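Local coordinates for vacuolar protein sorting-associated protein 29 (Entamoeba histolytica, PDB 5XCJ) that probably serves protein sorting as a retromer component, using a metallophosphatase fold whose site can bind zinc, at residues H88-W93 and A100-Q105; T72-I75 and F80-G83; Y128-G133 and L160-Y165. The protein carries 1 engineered substitution. One frame throughout, in Å; residues are numbered along the deposited sequence.

Contact 1 (H88-W93 and A100-Q105); sequences HQVIPW and AIYQRQ
Val90 and Tyr102 form the close-packed part of this contact, where the loop that follows strand 80-85 meets helix 96-106. The methyl CG2 of Val90 lies 3.9 Å from CD2 of Tyr102 and 4.2 Å from CE2 of the same ring, approaching it obliquely; the two side chains run alongside each other, pointing opposite ways. Val90 holds CG1 anti to its backbone N (chi1 173°), which leaves CG2 as the branch on the tyrosine. A short branched residue suits this buried place, because it is wedged against the helix and also touches Ala98 and Leu99. Tyrosine suits the helix side for its length: the CA atoms of Val90 and Tyr102 are 7.7 Å apart, and a long aromatic side chain spans the gap.

Further out along the ring, toward partly exposed Gln89, the fit slackens. The hydroxyl OH of Tyr102 stays 3.9 Å from the carbonyl O of Gln89, too far for a hydrogen bond, and 4.1 Å from CB of Gln89. Gln89 lends the helix mainly the root of its side chain, for the amide bends back at chi2 (89°) to lay CD over one face of the His88 ring, toward its rim, and NE2 is hydrogen-bonded to Glu71. The loop is braced from within as well: Trp93 NE1 donates to the carbonyl O of His88 at 2.8 Å, while the indole meets the ring of His115, which binds zinc in this protein although no metal is bound here.

No hydrogen bond crosses from loop to helix. The union therefore rests on dispersion and on surface buried by Tyr102, Val90 and the root of Gln89, whereas the loop's polar bonds are made within itself and to Glu71 and His86.

Contact 2 (T72-I75 and F80-G83); sequences TEVI and FKIG
A β hairpin joins Val74 and Ile75 to Ile82 and Gly83, with only two residues linking its strands, 72-77 and 80-85. The former is an outermost strand of the five-stranded sheet in this metallophosphatase fold. The short segments are antiparallel, their N-to-C directions 167° apart.

Ile75 and Ile82 make the hydrogen-bonded pair, through two reciprocal bonds of similar geometry. Ile75 N donates to Ile82 O over 2.8 Å, and the return bond, from Ile82 N to Ile75 O, is 2.7 Å long. Both isoleucine side chains project from the same face of the sheet and rest on Leu35 of strand 33-36, in the other sheet; Ile82 also touches Ile110 and Ile112. Branched apolar residues fit here because they favour extended backbone and fill the space between sheets.

Val74 and Gly83 form the neighbouring non-hydrogen-bonded pair, their CA atoms 4.6 Å apart. Glycine adds no side chain on this face, where Val74 is exposed at the sheet's edge and Gly83 is buried, its backbone bonded to Ile110 and Ile112 of the inner strand. Valine CG1 stands anti to its own backbone N (chi1 178°), a setting that brings it 4.3 Å from CE of Lys81, a light contact with the aliphatic part of that side chain, whose charged end has a long, weak ion pair with Asp107. Both Val74 and Lys81 also touch Val108.

Ile82 O receives more than the one amide: besides Ile75 N, it meets CA of Val74 at 3.0 Å in a CA-H···O contact, and CG1 of Val74 lies 3.6 Å from it.

Contact 3 (Y128-G133 and L160-Y165); sequences YFLNPG and LTIYEY
Strands 127-131 and 159-168 run broadly the same way but in separate layers: CA atoms of Tyr128 and Leu160 are 9.7 Å apart, those of Leu130 and Ile162 9.2 Å. At that spacing no backbone hydrogen bond can join them, and alternate side chains fill the gap. Leu160, with CG anti to its backbone N (chi1 166°), sends CD2 over one face of the Tyr128 ring, a CH-pi contact 4.2 Å from the ring centroid and 15° off the ring normal. The flat tyrosine offers that methyl a broad surface, and its ring also meets Phe179. This is the interior of the β sandwich of the calcineurin-like phosphoesterase fold, the five-stranded sheet facing the six-stranded one. One step along, Leu130 and Ile162 meet at a slant, CD2 of the leucine 3.9 Å from CD1 of the isoleucine; both are buried, and both side chains touch Thr121. Farther along, Asn131 forms an Asx turn: its OD1 accepts from Gly133 N at 2.8 Å, while Gly133 takes a positive phi of 76°, a conformation that glycine adopts easily.

Along the chain the three contacts come in series: contact 2, then contact 1, then contact 3. Strand 80-85 of the hairpin in contact 2 leads through the loop into helix 96-106 of contact 1; their centres are about 14 Å apart. Contacts 2 and 3 share the five-stranded sheet, with centres about 15 Å apart, and meet where Phe80 CZ lies 3.8 Å from Leu160 CB. Contact 1 is about 18 Å from contact 3 between centres, yet Ala100 CA of the helix lies 3.6 Å from Phe129 CZ. Helix and second sheet, on either face of this sheet, complete what is probably the metallophosphatase core, with loop 88-93 near its zinc-binding residues.

Contact 1 (H88-W93 and A100-Q105)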
loop_
_atom_site.group_PDB
_atom_site.type_symbol
_atom_site.label_atom_id
_atom_site.label_comp_id
_atom_site.label_asym_id
_atom_site.label_seq_id
_atom_site.Cartn_x
_atom_site.Cartn_y
_atom_site.Cartn_z
ATOM N N HIS A 88 11.619 2.795 0.535
ATOM C CA HIS A 88 12.832 3.044 1.310
ATOM C C HIS A 88 13.928 3.627 0.408
ATOM O O HIS A 88 14.813 4.331 0.871
ATOM C CB HIS A 88 13.318 1.815 2.088
ATOM C CG HIS A 88 13.768 0.678 1.230
ATOM N ND1 HIS A 88 12.889 -0.139 0.554
ATOM C CD2 HIS A 88 15.005 0.200 0.962
ATOM C CE1 HIS A 88 13.565 -1.066 -0.095
ATOM N NE2 HIS A 88 14.851 -0.877 0.126
ATOM N N GLN A 89 13.856 3.276 -0.872
ATOM C CA GLN A 89 14.786 3.729 -1.904
ATOM C C GLN A 89 14.634 5.205 -2.279
ATOM O O GLN A 89 15.538 5.793 -2.861
ATOM C CB GLN A 89 14.688 2.861 -3.155
ATOM C CG GLN A 89 14.569 1.379 -2.874
ATOM C CD GLN A 89 13.134 0.945 -2.720
ATOM O OE1 GLN A 89 12.287 1.720 -2.293
ATOM N NE2 GLN A 89 12.853 -0.294 -3.075
ATOM N N VAL A 90 13.497 5.796 -1.939
ATOM C CA VAL A 90 13.254 7.181 -2.290
ATOM C C VAL A 90 13.937 8.075 -1.273
ATOM O O VAL A 90 13.504 8.186 -0.137
ATOM C CB VAL A 90 11.750 7.490 -2.281
ATOM C CG1 VAL A 90 11.504 8.976 -2.477
ATOM C CG2 VAL A 90 11.027 6.659 -3.327
ATOM N N ILE A 91 15.031 8.699 -1.702
ATOM C CA ILE A 91 15.795 9.593 -0.840
ATOM C C ILE A 91 15.772 11.043 -1.356
ATOM O O ILE A 91 16.031 11.253 -2.528
ATOM C CB ILE A 91 17.226 9.093 -0.596
ATOM C CG1 ILE A 91 18.013 9.031 -1.898
ATOM C CG2 ILE A 91 17.188 7.733 0.078
ATOM C CD1 ILE A 91 19.475 8.715 -1.702
ATOM N N PRO A 92 15.456 12.033 -0.518
ATOM C CA PRO A 92 15.093 11.866 0.895
ATOM C C PRO A 92 13.726 11.211 1.078
ATOM O O PRO A 92 12.877 11.328 0.209
ATOM C CB PRO A 92 15.077 13.303 1.424
ATOM C CG PRO A 92 15.935 14.069 0.474
ATOM C CD PRO A 92 15.687 13.444 -0.861
ATOM N N TRP A 93 13.541 10.537 2.213
ATOM C CA TRP A 93 12.333 9.751 2.476
ATOM C C TRP A 93 11.043 10.521 2.538
ATOM O O TRP A 93 10.912 11.510 3.243
ATOM C CB TRP A 93 12.486 8.996 3.790
ATOM C CG TRP A 93 13.402 7.849 3.710
ATOM C CD1 TRP A 93 13.759 7.159 2.594
ATOM C CD2 TRP A 93 14.101 7.247 4.798
ATOM N NE1 TRP A 93 14.633 6.163 2.918
ATOM C CE2 TRP A 93 14.860 6.193 4.268
ATOM C CE3 TRP A 93 14.151 7.493 6.169
ATOM C CZ2 TRP A 93 15.663 5.385 5.064
ATOM C CZ3 TRP A 93 14.951 6.695 6.951
ATOM C CH2 TRP A 93 15.694 5.655 6.398
ATOM N N ALA A 100 8.224 12.263 -6.915
ATOM C CA ALA A 100 7.849 12.759 -8.231
ATOM C C ALA A 100 8.853 12.277 -9.264
ATOM O O ALA A 100 8.483 11.913 -10.375
ATOM C CB ALA A 100 7.770 14.275 -8.234
ATOM N N ILE A 101 10.127 12.274 -8.897
ATOM C CA ILE A 101 11.155 11.815 -9.814
ATOM C C ILE A 101 10.931 10.342 -10.144
ATOM O O ILE A 101 11.018 9.939 -11.297
ATOM C CB ILE A 101 12.568 12.040 -9.244
ATOM C CG1 ILE A 101 12.849 13.539 -9.120
ATOM C CG2 ILE A 101 13.615 11.375 -10.123
ATOM C CD1 ILE A 101 13.928 13.887 -8.120
ATOM N N TYR A 102 10.635 9.537 -9.130
ATOM C CA TYR A 102 10.373 8.120 -9.355
ATOM C C TYR A 102 9.139 7.894 -10.218
ATOM O O TYR A 102 9.128 7.029 -11.086
ATOM C CB TYR A 102 10.268 7.348 -8.043
ATOM C CG TYR A 102 11.565 6.695 -7.659
ATOM C CD1 TYR A 102 11.869 5.412 -8.084
ATOM C CD2 TYR A 102 12.495 7.369 -6.890
ATOM C CE1 TYR A 102 13.063 4.813 -7.736
ATOM C CE2 TYR A 102 13.692 6.780 -6.547
ATOM C CZ TYR A 102 13.970 5.504 -6.970
ATOM O OH TYR A 102 15.156 4.922 -6.616
ATOM N N GLN A 103 8.103 8.691 -9.985
ATOM C CA GLN A 103 6.863 8.567 -10.739
ATOM C C GLN A 103 7.158 8.832 -12.210
ATOM O O GLN A 103 6.657 8.144 -13.087
ATOM C CB GLN A 103 5.824 9.563 -10.224
ATOM C CG GLN A 103 4.561 9.652 -11.065
ATOM C CD GLN A 103 4.573 10.822 -12.027
ATOM O OE1 GLN A 103 5.077 11.890 -11.713
ATOM N NE2 GLN A 103 4.015 10.618 -13.207
ATOM N N ARG A 104 7.947 9.863 -12.467
ATOM C CA ARG A 104 8.351 10.197 -13.821
ATOM C C ARG A 104 9.229 9.097 -14.414
ATOM O O ARG A 104 9.142 8.801 -15.597
ATOM C CB ARG A 104 9.022 11.562 -13.878
ATOM C CG ARG A 104 8.029 12.709 -13.886
ATOM C CD ARG A 104 8.704 14.009 -14.258
ATOM N NE ARG A 104 9.915 14.228 -13.478
ATOM C CZ ARG A 104 9.931 14.748 -12.259
ATOM N NH1 ARG A 104 8.802 15.096 -11.672
ATOM N NH2 ARG A 104 11.078 14.918 -11.627
ATOM N N GLN A 105 10.085 8.521 -13.575
ATOM C CA GLN A 105 10.981 7.450 -13.994
ATOM C C GLN A 105 10.202 6.224 -14.437
ATOM O O GLN A 105 10.498 5.620 -15.457
ATOM C CB GLN A 105 11.914 7.071 -12.843
ATOM C CG GLN A 105 12.898 8.158 -12.453
ATOM C CD GLN A 105 13.814 8.553 -13.592
ATOM O OE1 GLN A 105 14.252 7.711 -14.374
ATOM N NE2 GLN A 105 14.115 9.845 -13.689
#

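Contact 2 (T72-I75 and F80-G83)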
loop_
_atom_site.group_PDB
_atom_site.type_symbol
_atom_site.label_atom_id
_atom_site.label_comp_id
_atom_site.label_asym_id
_atom_site.label_seq_id
_atom_site.Cartn_x
_atom_site.Cartn_y
_atom_site.Cartn_z
ATOM N N THR A 72 10.532 -2.865 -8.108
ATOM C CA THR A 72 9.443 -2.043 -8.633
ATOM C C THR A 72 8.529 -2.827 -9.570
ATOM O O THR A 72 8.964 -3.740 -10.254
ATOM C CB THR A 72 9.971 -0.799 -9.382
ATOM O OG1 THR A 72 10.473 -1.184 -10.665
ATOM C CG2 THR A 72 11.070 -0.112 -8.595
ATOM N N GLU A 73 7.248 -2.475 -9.576
ATOM C CA GLU A 73 6.279 -3.128 -10.445
ATOM C C GLU A 73 5.315 -2.107 -11.032
ATOM O O GLU A 73 4.950 -1.155 -10.357
ATOM C CB GLU A 73 5.507 -4.196 -9.675
ATOM C CG GLU A 73 6.376 -5.337 -9.178
ATOM C CD GLU A 73 6.776 -6.281 -10.293
ATOM O OE1 GLU A 73 6.428 -6.006 -11.454
ATOM O OE2 GLU A 73 7.435 -7.298 -10.009
ATOM N N VAL A 74 4.945 -2.297 -12.297
ATOM C CA VAL A 74 4.008 -1.411 -12.986
ATOM C C VAL A 74 2.809 -2.210 -13.483
ATOM O O VAL A 74 2.959 -3.163 -14.236
ATOM C CB VAL A 74 4.677 -0.701 -14.172
ATOM C CG1 VAL A 74 3.678 0.179 -14.900
ATOM C CG2 VAL A 74 5.871 0.109 -13.701
ATOM N N ILE A 75 1.624 -1.821 -13.030
ATOM C CA ILE A 75 0.378 -2.485 -13.401
ATOM C C ILE A 75 -0.631 -1.492 -13.958
ATOM O O ILE A 75 -0.840 -0.438 -13.372
ATOM C CB ILE A 75 -0.270 -3.180 -12.191
ATOM C CG1 ILE A 75 0.608 -4.336 -11.703
ATOM C CG2 ILE A 75 -1.672 -3.642 -12.545
ATOM C CD1 ILE A 75 0.196 -4.914 -10.369
ATOM N N PHE A 80 -5.337 3.959 -15.681
ATOM C CA PHE A 80 -4.186 4.322 -14.866
ATOM C C PHE A 80 -3.020 3.338 -14.894
ATOM O O PHE A 80 -3.204 2.148 -14.706
ATOM C CB PHE A 80 -4.619 4.469 -13.406
ATOM C CG PHE A 80 -5.588 5.590 -13.158
ATOM C CD1 PHE A 80 -5.135 6.864 -12.901
ATOM C CD2 PHE A 80 -6.950 5.355 -13.149
ATOM C CE1 PHE A 80 -6.021 7.892 -12.660
ATOM C CE2 PHE A 80 -7.840 6.378 -12.910
ATOM C CZ PHE A 80 -7.376 7.649 -12.662
ATOM N N LYS A 81 -1.816 3.858 -15.109
ATOM C CA LYS A 81 -0.619 3.037 -15.065
ATOM C C LYS A 81 -0.178 3.197 -13.616
ATOM O O LYS A 81 0.000 4.313 -13.145
ATOM C CB LYS A 81 0.457 3.555 -16.013
ATOM C CG LYS A 81 0.367 3.018 -17.428
ATOM C CD LYS A 81 1.461 3.591 -18.310
ATOM C CE LYS A 81 2.834 3.143 -17.847
ATOM N NZ LYS A 81 3.875 3.383 -18.875
ATOM N N ILE A 82 -0.026 2.085 -12.911
ATOM C CA ILE A 82 0.328 2.125 -11.501
ATOM C C ILE A 82 1.747 1.653 -11.222
ATOM O O ILE A 82 2.157 0.584 -11.657
ATOM C CB ILE A 82 -0.663 1.288 -10.660
ATOM C CG1 ILE A 82 -2.083 1.843 -10.796
ATOM C CG2 ILE A 82 -0.243 1.249 -9.202
ATOM C CD1 ILE A 82 -3.143 0.991 -10.133
ATOM N N GLY A 83 2.473 2.463 -10.464
ATOM C CA GLY A 83 3.840 2.165 -10.091
ATOM C C GLY A 83 3.870 1.754 -8.637
ATOM O O GLY A 83 3.252 2.383 -7.786
#

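Contact 3 (Y128-G133 and L160-Y165)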
loop_
_atom_site.group_PDB
_atom_site.type_symbol
_atom_site.label_atom_id
_atom_site.label_comp_id
_atom_site.label_asym_id
_atom_site.label_seq_id
_atom_site.Cartn_x
_atom_site.Cartn_y
_atom_site.Cartn_z
ATOM N N TYR A 128 -0.958 10.988 -8.972
ATOM C CA TYR A 128 -1.388 10.561 -7.650
ATOM C C TYR A 128 -0.358 9.724 -6.918
ATOM O O TYR A 128 0.190 8.782 -7.471
ATOM C CB TYR A 128 -2.704 9.798 -7.759
ATOM C CG TYR A 128 -3.735 10.521 -8.593
ATOM C CD1 TYR A 128 -3.795 10.341 -9.960
ATOM C CD2 TYR A 128 -4.635 11.394 -8.006
ATOM C CE1 TYR A 128 -4.732 11.006 -10.724
ATOM C CE2 TYR A 128 -5.573 12.063 -8.758
ATOM C CZ TYR A 128 -5.617 11.867 -10.114
ATOM O OH TYR A 128 -6.551 12.534 -10.864
ATOM N N PHE A 129 -0.089 10.104 -5.676
ATOM C CA PHE A 129 0.862 9.401 -4.834
ATOM C C PHE A 129 0.106 8.813 -3.654
ATOM O O PHE A 129 -0.481 9.541 -2.866
ATOM C CB PHE A 129 1.951 10.358 -4.366
ATOM C CG PHE A 129 2.812 10.875 -5.481
ATOM C CD1 PHE A 129 2.370 11.901 -6.296
ATOM C CD2 PHE A 129 4.055 10.325 -5.725
ATOM C CE1 PHE A 129 3.158 12.372 -7.326
ATOM C CE2 PHE A 129 4.844 10.793 -6.753
ATOM C CZ PHE A 129 4.392 11.819 -7.557
ATOM N N LEU A 130 0.152 7.489 -3.536
ATOM C CA LEU A 130 -0.560 6.772 -2.484
ATOM C C LEU A 130 0.306 5.915 -1.563
ATOM O O LEU A 130 1.202 5.212 -2.012
ATOM C CB LEU A 130 -1.645 5.898 -3.107
ATOM C CG LEU A 130 -2.386 6.522 -4.287
ATOM C CD1 LEU A 130 -3.319 5.529 -4.954
ATOM C CD2 LEU A 130 -3.143 7.749 -3.827
ATOM N N ASN A 131 0.054 6.026 -0.270
ATOM C CA ASN A 131 0.735 5.229 0.735
ATOM C C ASN A 131 -0.352 4.682 1.661
ATOM O O ASN A 131 -1.061 5.453 2.288
ATOM C CB ASN A 131 1.717 6.109 1.497
ATOM C CG ASN A 131 2.571 5.330 2.471
ATOM O OD1 ASN A 131 2.127 4.370 3.072
ATOM N ND2 ASN A 131 3.810 5.764 2.634
ATOM N N PRO A 132 -0.465 3.364 1.769
ATOM C CA PRO A 132 -1.499 2.764 2.620
ATOM C C PRO A 132 -1.117 2.655 4.099
ATOM O O PRO A 132 -1.941 2.233 4.905
ATOM C CB PRO A 132 -1.682 1.369 2.018
ATOM C CG PRO A 132 -0.369 1.056 1.397
ATOM C CD PRO A 132 0.258 2.354 0.979
ATOM N N GLY A 133 0.109 3.039 4.440
ATOM C CA GLY A 133 0.577 2.933 5.809
ATOM C C GLY A 133 0.920 1.488 6.144
ATOM O O GLY A 133 1.069 0.655 5.260
ATOM N N LEU A 160 -11.057 7.628 -10.174
ATOM C CA LEU A 160 -10.340 7.004 -9.076
ATOM C C LEU A 160 -10.931 7.365 -7.724
ATOM O O LEU A 160 -11.090 8.534 -7.403
ATOM C CB LEU A 160 -8.865 7.404 -9.125
ATOM C CG LEU A 160 -7.990 7.132 -7.901
ATOM C CD1 LEU A 160 -7.912 5.641 -7.629
ATOM C CD2 LEU A 160 -6.602 7.706 -8.112
ATOM N N THR A 161 -11.265 6.354 -6.934
ATOM C CA THR A 161 -11.795 6.576 -5.596
ATOM C C THR A 161 -10.935 5.849 -4.567
ATOM O O THR A 161 -10.638 4.680 -4.739
ATOM C CB THR A 161 -13.257 6.124 -5.460
ATOM O OG1 THR A 161 -14.070 6.818 -6.411
ATOM C CG2 THR A 161 -13.763 6.420 -4.064
ATOM N N ILE A 162 -10.560 6.552 -3.513
ATOM C CA ILE A 162 -9.723 5.982 -2.476
ATOM C C ILE A 162 -10.451 5.877 -1.148
ATOM O O ILE A 162 -10.966 6.860 -0.640
ATOM C CB ILE A 162 -8.461 6.839 -2.242
ATOM C CG1 ILE A 162 -7.507 6.736 -3.428
ATOM C CG2 ILE A 162 -7.776 6.444 -0.948
ATOM C CD1 ILE A 162 -7.018 8.075 -3.929
ATOM N N TYR A 163 -10.486 4.671 -0.598
ATOM C CA TYR A 163 -11.106 4.432 0.694
ATOM C C TYR A 163 -9.976 4.212 1.691
ATOM O O TYR A 163 -9.360 3.151 1.703
ATOM C CB TYR A 163 -11.992 3.188 0.666
ATOM C CG TYR A 163 -13.202 3.283 -0.228
ATOM C CD1 TYR A 163 -14.400 3.775 0.258
ATOM C CD2 TYR A 163 -13.155 2.856 -1.542
ATOM C CE1 TYR A 163 -15.515 3.860 -0.546
ATOM C CE2 TYR A 163 -14.267 2.935 -2.358
ATOM C CZ TYR A 163 -15.444 3.437 -1.851
ATOM O OH TYR A 163 -16.558 3.524 -2.646
ATOM N N GLU A 164 -9.700 5.210 2.514
ATOM C CA GLU A 164 -8.639 5.126 3.509
ATOM C C GLU A 164 -9.124 4.504 4.816
ATOM O O GLU A 164 -9.883 5.122 5.548
ATOM C CB GLU A 164 -8.072 6.514 3.811
ATOM C CG GLU A 164 -7.746 7.378 2.608
ATOM C CD GLU A 164 -7.234 8.748 3.024
ATOM O OE1 GLU A 164 -7.358 9.087 4.209
ATOM O OE2 GLU A 164 -6.706 9.480 2.169
ATOM N N TYR A 165 -8.671 3.290 5.110
ATOM C CA TYR A 165 -9.072 2.617 6.339
ATOM C C TYR A 165 -7.976 2.664 7.394
ATOM O O TYR A 165 -6.833 2.333 7.111
ATOM C CB TYR A 165 -9.452 1.153 6.076
ATOM C CG TYR A 165 -10.739 0.975 5.307
ATOM C CD1 TYR A 165 -11.962 0.914 5.956
ATOM C CD2 TYR A 165 -10.733 0.883 3.927
ATOM C CE1 TYR A 165 -13.138 0.762 5.253
ATOM C CE2 TYR A 165 -11.899 0.726 3.215
ATOM C CZ TYR A 165 -13.102 0.671 3.881
ATOM O OH TYR A 165 -14.265 0.517 3.172
#